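Local coordinates for protein putative hydrolase (PDB 4HBS) that is a putative hydrolase with a five-bladed beta-propeller fold and may act on a glycan, its substrate being unknown, at residues L48-L53 / E85-G90; D77-V82 / D393-Y398. All coordinates share one frame; numbering follows the deposited sequence.

Contact 1: residues L48-L53 / E85-G90; sequences LFTRSL and ENRSRG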
loop_
_atom_site.group_PDB
_atom_site.type_symbol
_atom_site.label_atom_id
_atom_site.label_comp_id
_atom_site.label_asym_id
_atom_site.label_seq_id
_atom_site.Cartn_x
_atom_site.Cartn_y
_atom_site.Cartn_z
ATOM N N LEU A 48 -16.929 0.881 -3.859
ATOM C CA LEU A 48 -16.151 1.309 -5.024
ATOM C C LEU A 48 -15.264 0.182 -5.555
ATOM O O LEU A 48 -15.176 0.014 -6.768
ATOM C CB LEU A 48 -15.272 2.529 -4.705
ATOM C CG LEU A 48 -15.946 3.879 -4.751
ATOM C CD1 LEU A 48 -15.017 4.947 -4.193
ATOM C CD2 LEU A 48 -16.397 4.236 -6.186
ATOM N N PHE A 49 -14.651 -0.613 -4.659
ATOM C CA PHE A 49 -13.785 -1.719 -5.042
ATOM C C PHE A 49 -14.530 -3.086 -5.025
ATOM O O PHE A 49 -13.891 -4.131 -4.925
ATOM C CB PHE A 49 -12.538 -1.721 -4.162
ATOM C CG PHE A 49 -11.697 -0.485 -4.423
ATOM C CD1 PHE A 49 -12.012 0.732 -3.824
ATOM C CD2 PHE A 49 -10.619 -0.530 -5.293
ATOM C CE1 PHE A 49 -11.250 1.874 -4.075
ATOM C CE2 PHE A 49 -9.867 0.616 -5.553
ATOM C CZ PHE A 49 -10.183 1.812 -4.934
ATOM N N THR A 50 -15.880 -3.066 -5.185
ATOM C CA THR A 50 -16.727 -4.242 -5.402
ATOM C C THR A 50 -17.156 -4.064 -6.829
ATOM O O THR A 50 -18.189 -3.435 -7.073
ATOM C CB THR A 50 -17.892 -4.320 -4.424
ATOM O OG1 THR A 50 -17.409 -4.198 -3.111
ATOM C CG2 THR A 50 -18.623 -5.614 -4.513
ATOM N N ARG A 51 -16.298 -4.488 -7.785
ATOM C CA ARG A 51 -16.521 -4.278 -9.221
ATOM C C ARG A 51 -16.779 -5.591 -9.948
ATOM O O ARG A 51 -16.434 -6.654 -9.434
ATOM C CB ARG A 51 -15.305 -3.573 -9.829
ATOM C CG ARG A 51 -14.843 -2.355 -9.013
ATOM C CD ARG A 51 -13.794 -1.476 -9.677
ATOM N NE ARG A 51 -14.309 -0.816 -10.876
ATOM C CZ ARG A 51 -14.226 -1.281 -12.121
ATOM N NH1 ARG A 51 -13.615 -2.432 -12.370
ATOM N NH2 ARG A 51 -14.757 -0.601 -13.124
ATOM N N SER A 52 -17.406 -5.514 -11.136
ATOM C CA SER A 52 -17.765 -6.682 -11.940
ATOM C C SER A 52 -17.014 -6.818 -13.262
ATOM O O SER A 52 -16.935 -7.937 -13.774
ATOM C CB SER A 52 -19.253 -6.648 -12.241
ATOM O OG SER A 52 -19.961 -6.780 -11.019
ATOM N N LEU A 53 -16.537 -5.705 -13.857
ATOM C CA LEU A 53 -15.833 -5.724 -15.138
ATOM C C LEU A 53 -14.529 -4.988 -14.994
ATOM O O LEU A 53 -14.535 -3.855 -14.514
ATOM C CB LEU A 53 -16.700 -5.048 -16.238
ATOM C CG LEU A 53 -17.140 -5.896 -17.434
ATOM C CD1 LEU A 53 -17.596 -5.007 -18.566
ATOM C CD2 LEU A 53 -16.037 -6.848 -17.903
ATOM N N GLU A 85 -22.806 -13.859 -11.356
ATOM C CA GLU A 85 -23.880 -13.881 -10.366
ATOM C C GLU A 85 -23.363 -14.294 -8.965
ATOM O O GLU A 85 -22.573 -15.248 -8.842
ATOM C CB GLU A 85 -25.001 -14.854 -10.819
ATOM C CG GLU A 85 -25.700 -14.463 -12.129
ATOM C CD GLU A 85 -25.248 -15.186 -13.400
ATOM O OE1 GLU A 85 -24.056 -15.058 -13.776
ATOM O OE2 GLU A 85 -26.105 -15.830 -14.051
ATOM N N ASN A 86 -23.814 -13.552 -7.918
ATOM C CA ASN A 86 -23.468 -13.754 -6.497
ATOM C C ASN A 86 -21.968 -13.595 -6.243
ATOM O O ASN A 86 -21.374 -14.373 -5.500
ATOM C CB ASN A 86 -23.966 -15.111 -5.969
ATOM C CG ASN A 86 -25.426 -15.348 -6.206
ATOM O OD1 ASN A 86 -25.803 -16.296 -6.890
ATOM N ND2 ASN A 86 -26.283 -14.505 -5.635
ATOM N N ARG A 87 -21.365 -12.547 -6.823
ATOM C CA ARG A 87 -19.945 -12.242 -6.633
ATOM C C ARG A 87 -19.065 -13.478 -6.833
ATOM O O ARG A 87 -18.188 -13.741 -6.024
ATOM C CB ARG A 87 -19.716 -11.620 -5.236
ATOM C CG ARG A 87 -20.374 -10.266 -5.052
ATOM C CD ARG A 87 -19.706 -9.186 -5.879
ATOM N NE ARG A 87 -18.321 -8.964 -5.469
ATOM C CZ ARG A 87 -17.396 -8.329 -6.192
ATOM N NH1 ARG A 87 -17.689 -7.856 -7.401
ATOM N NH2 ARG A 87 -16.164 -8.168 -5.712
ATOM N N SER A 88 -19.321 -14.239 -7.901
ATOM C CA SER A 88 -18.581 -15.446 -8.222
ATOM C C SER A 88 -17.613 -15.082 -9.310
ATOM O O SER A 88 -18.053 -14.797 -10.414
ATOM C CB SER A 88 -19.546 -16.547 -8.653
ATOM O OG SER A 88 -18.884 -17.772 -8.915
ATOM N N ARG A 89 -16.311 -14.965 -9.000
ATOM C CA ARG A 89 -15.328 -14.541 -9.999
ATOM C C ARG A 89 -15.217 -15.561 -11.127
ATOM O O ARG A 89 -15.155 -16.760 -10.873
ATOM C CB ARG A 89 -13.964 -14.282 -9.351
ATOM C CG ARG A 89 -12.786 -14.000 -10.337
ATOM C CD ARG A 89 -11.790 -12.989 -9.776
ATOM N NE ARG A 89 -11.505 -13.252 -8.361
ATOM C CZ ARG A 89 -11.434 -12.348 -7.378
ATOM N NH1 ARG A 89 -11.591 -11.050 -7.638
ATOM N NH2 ARG A 89 -11.199 -12.735 -6.126
ATOM N N GLY A 90 -15.212 -15.053 -12.359
ATOM C CA GLY A 90 -15.124 -15.852 -13.570
ATOM C C GLY A 90 -13.765 -15.732 -14.229
ATOM O O GLY A 90 -12.741 -15.755 -13.538
HETATM O O HOH W 1 -14.171 -6.366 -6.552
#

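Contact 2: residues D77-V82 / D393-Y398; sequences DSFYGV and DFYRPY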
loop_
_atom_site.group_PDB
_atom_site.type_symbol
_atom_site.label_atom_id
_atom_site.label_comp_id
_atom_site.label_asym_id
_atom_site.label_seq_id
_atom_site.Cartn_x
_atom_site.Cartn_y
_atom_site.Cartn_z
ATOM N N ASP A 77 -0.405 -7.883 -7.535
ATOM C CA ASP A 77 -1.150 -8.927 -8.223
ATOM C C ASP A 77 -2.650 -8.658 -8.134
ATOM O O ASP A 77 -3.182 -8.627 -7.028
ATOM C CB ASP A 77 -0.803 -10.293 -7.647
ATOM C CG ASP A 77 0.612 -10.771 -7.882
ATOM O OD1 ASP A 77 1.400 -10.025 -8.508
ATOM O OD2 ASP A 77 0.946 -11.885 -7.421
ATOM N N SER A 78 -3.313 -8.367 -9.290
ATOM C CA SER A 78 -4.745 -8.045 -9.342
ATOM C C SER A 78 -5.480 -8.816 -10.421
ATOM O O SER A 78 -4.924 -9.044 -11.480
ATOM C CB SER A 78 -4.942 -6.557 -9.615
ATOM O OG SER A 78 -4.450 -5.740 -8.570
ATOM N N PHE A 79 -6.764 -9.154 -10.166
ATOM C CA PHE A 79 -7.637 -9.839 -11.115
ATOM C C PHE A 79 -8.353 -8.822 -12.003
ATOM O O PHE A 79 -9.047 -7.943 -11.499
ATOM C CB PHE A 79 -8.696 -10.694 -10.404
ATOM C CG PHE A 79 -8.165 -11.885 -9.666
ATOM C CD1 PHE A 79 -7.610 -12.956 -10.349
ATOM C CD2 PHE A 79 -8.261 -11.966 -8.282
ATOM C CE1 PHE A 79 -7.106 -14.063 -9.658
ATOM C CE2 PHE A 79 -7.762 -13.075 -7.594
ATOM C CZ PHE A 79 -7.185 -14.115 -8.287
ATOM N N TYR A 80 -8.203 -8.969 -13.316
ATOM C CA TYR A 80 -8.860 -8.152 -14.312
ATOM C C TYR A 80 -9.678 -9.079 -15.130
ATOM O O TYR A 80 -9.113 -9.991 -15.711
ATOM C CB TYR A 80 -7.832 -7.436 -15.165
ATOM C CG TYR A 80 -7.297 -6.191 -14.512
ATOM C CD1 TYR A 80 -6.181 -6.240 -13.689
ATOM C CD2 TYR A 80 -7.900 -4.955 -14.724
ATOM C CE1 TYR A 80 -5.671 -5.087 -13.093
ATOM C CE2 TYR A 80 -7.365 -3.788 -14.186
ATOM C CZ TYR A 80 -6.258 -3.859 -13.355
ATOM O OH TYR A 80 -5.768 -2.729 -12.748
ATOM N N GLY A 81 -10.996 -8.910 -15.125
ATOM C CA GLY A 81 -11.877 -9.801 -15.858
ATOM C C GLY A 81 -13.338 -9.641 -15.519
ATOM O O GLY A 81 -13.820 -8.518 -15.367
ATOM N N VAL A 82 -14.041 -10.772 -15.368
ATOM C CA VAL A 82 -15.490 -10.820 -15.183
ATOM C C VAL A 82 -15.913 -11.456 -13.838
ATOM O O VAL A 82 -15.413 -12.519 -13.474
ATOM C CB VAL A 82 -16.078 -11.621 -16.390
ATOM C CG1 VAL A 82 -17.498 -12.100 -16.121
ATOM C CG2 VAL A 82 -16.036 -10.783 -17.658
ATOM N N ASP A 393 -14.645 -11.804 -3.266
ATOM C CA ASP A 393 -14.369 -10.922 -2.136
ATOM C C ASP A 393 -13.338 -11.388 -1.060
ATOM O O ASP A 393 -13.249 -10.767 0.010
ATOM C CB ASP A 393 -15.705 -10.565 -1.502
ATOM C CG ASP A 393 -16.572 -9.731 -2.422
ATOM O OD1 ASP A 393 -16.055 -8.741 -2.999
ATOM O OD2 ASP A 393 -17.738 -10.118 -2.647
ATOM N N PHE A 394 -12.474 -12.346 -1.385
ATOM C CA PHE A 394 -11.383 -12.685 -0.475
ATOM C C PHE A 394 -10.240 -11.747 -0.758
ATOM O O PHE A 394 -9.656 -11.149 0.144
ATOM C CB PHE A 394 -10.914 -14.135 -0.680
ATOM C CG PHE A 394 -11.818 -15.177 -0.075
ATOM C CD1 PHE A 394 -11.981 -15.262 1.304
ATOM C CD2 PHE A 394 -12.446 -16.120 -0.872
ATOM C CE1 PHE A 394 -12.738 -16.284 1.872
ATOM C CE2 PHE A 394 -13.255 -17.106 -0.306
ATOM C CZ PHE A 394 -13.395 -17.183 1.063
ATOM N N TYR A 395 -9.925 -11.623 -2.047
ATOM C CA TYR A 395 -8.803 -10.883 -2.553
ATOM C C TYR A 395 -9.142 -9.477 -3.064
ATOM O O TYR A 395 -9.056 -9.194 -4.257
ATOM C CB TYR A 395 -8.203 -11.715 -3.659
ATOM C CG TYR A 395 -6.789 -11.342 -3.973
ATOM C CD1 TYR A 395 -5.775 -11.544 -3.048
ATOM C CD2 TYR A 395 -6.451 -10.820 -5.213
ATOM C CE1 TYR A 395 -4.468 -11.202 -3.331
ATOM C CE2 TYR A 395 -5.142 -10.499 -5.518
ATOM C CZ TYR A 395 -4.146 -10.707 -4.578
ATOM O OH TYR A 395 -2.841 -10.443 -4.864
ATOM N N ARG A 396 -9.428 -8.577 -2.142
ATOM C CA ARG A 396 -9.690 -7.177 -2.459
ATOM C C ARG A 396 -9.542 -6.356 -1.198
ATOM O O ARG A 396 -9.628 -6.916 -0.084
ATOM C CB ARG A 396 -11.069 -6.958 -3.126
ATOM C CG ARG A 396 -12.188 -7.818 -2.623
ATOM C CD ARG A 396 -12.781 -7.291 -1.346
ATOM N NE ARG A 396 -14.097 -6.714 -1.595
ATOM C CZ ARG A 396 -14.404 -5.416 -1.619
ATOM N NH1 ARG A 396 -13.482 -4.495 -1.364
ATOM N NH2 ARG A 396 -15.643 -5.031 -1.870
ATOM N N PRO A 397 -9.283 -5.028 -1.329
ATOM C CA PRO A 397 -9.110 -4.222 -0.128
ATOM C C PRO A 397 -10.408 -3.936 0.585
ATOM O O PRO A 397 -11.466 -3.898 -0.023
ATOM C CB PRO A 397 -8.469 -2.936 -0.649
ATOM C CG PRO A 397 -8.885 -2.839 -2.047
ATOM C CD PRO A 397 -9.137 -4.211 -2.552
ATOM N N TYR A 398 -10.314 -3.766 1.883
ATOM C CA TYR A 398 -11.425 -3.380 2.739
ATOM C C TYR A 398 -10.951 -2.117 3.430
ATOM O O TYR A 398 -9.790 -2.066 3.831
ATOM C CB TYR A 398 -11.791 -4.511 3.698
ATOM C CG TYR A 398 -12.571 -5.602 3.005
ATOM C CD1 TYR A 398 -13.892 -5.398 2.608
ATOM C CD2 TYR A 398 -11.984 -6.829 2.708
ATOM C CE1 TYR A 398 -14.628 -6.407 1.987
ATOM C CE2 TYR A 398 -12.710 -7.844 2.074
ATOM C CZ TYR A 398 -14.040 -7.633 1.740
ATOM O OH TYR A 398 -14.770 -8.605 1.108
#

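Contact 1: residues L48-L53 / E85-G90
At a G1 beta bulge in the hairpin of strands 82-84 and 88-93, a surface feature of the five-bladed propeller, Arg87 reaches across to Thr50 and Arg51 in the loop that follows helix 43-48. Arg87 takes the left-handed backbone conformation of the bulge (phi 48°). Its side chain leaves with CG anti to the carbonyl carbon (chi1 -65°) and bends at chi2 and chi3, which carries the guanidinium to the loop. There NH1 of Arg87 donates to O of Arg51 at 2.7 Å. The acceptor lies in the guanidinium plane, yet the donor stands well above the plane of the carbonyl. The methyl of Thr50 rests over the centre of one guanidinium face, CG2 to CZ of Arg87 being 3.4 Å, while the hydroxyl of Thr50 turns to O of Asn46. The CB of Arg51 points away from the hairpin, and its NE forms a salt bridge with Asp108. A water in the guanidinium plane completes the join: it accepts from NH2 of Arg87 at 2.8 Å and from N of Arg51 at 3.1 Å, and donates to O of Phe49 at 2.8 Å.

Contact 2: residues D77-V82 / D393-Y398
Asp77 meets Tyr395 through its backbone: the phenol OH of Tyr395 donates to O of Asp77 at 2.8 Å, from a position tilted 34° out of the carbonyl plane. The acceptor lies near the plane of the tyrosine ring, at its edge, and CB of Asp77 approaches the same OH at 3.5 Å. The carboxylate of Asp77 has partners of its own, a salt bridge to Arg96 and a hydrogen bond from Trp159. Two residues on, Phe79 sets its ring across the inner part of Tyr395, the two side chains crossing at about a right angle. Its CE2 lies 3.5 Å from CD2 of Tyr395, and the planes are inclined at 72° in an oblique aromatic pair with centroids 5.6 Å apart. Tyr395 serves both neighbours because CG is anti to the backbone N (chi1 -160°), which sends the ring across from its loop toward residues 77-79. With an alanine here instead of the tyrosine, the Asp77 carbonyl would probably be left without this donor and a gap opened beside the Phe79 ring. Past Tyr80, the chain turns a corner at Gly81.

The loop 393-398 also has bonds of its own. Arg396 forms a salt bridge from NE to OD1 of Asp393 at 3.1 Å, and CE1 of Tyr398 lies 3.6 Å above one face of its guanidinium, toward the rim. The OH of Tyr398 in turn reaches O of Asp393 at 2.9 Å, on a lone pair in the carbonyl plane.

Strand 79-80 pairs with strand 55-57, and the Phe79 ring stacks on Phe94. The 393-398 loop, on the way from strand 371-377 to strand 399-403, thus joins the five-stranded sheet of these strands to the short two-stranded sheet at 55-57 and 79-80.

Overall arrangement
The two contacts adjoin, with centres about 9 Å apart, and their segments alternate along the chain. Arg87 of contact 1 ties them through a salt bridge, NH2 to OD1 of Asp393 at 2.8 Å. That same carboxylate oxygen also serves Arg396, so two arginines from different segments share one acceptor. A probable backbone hydrogen bond from N of Gly90 to O of Val82, 2.8 Å long, joins the strands of the hairpin, and the guanidinium of Arg89 packs on the Phe79 ring. Contact 1 lies at the surface and contact 2 is buried. The Tyr395 side chain is about 6 Å from a glycerol, probably from the crystallisation liquor, which may mark a pocket.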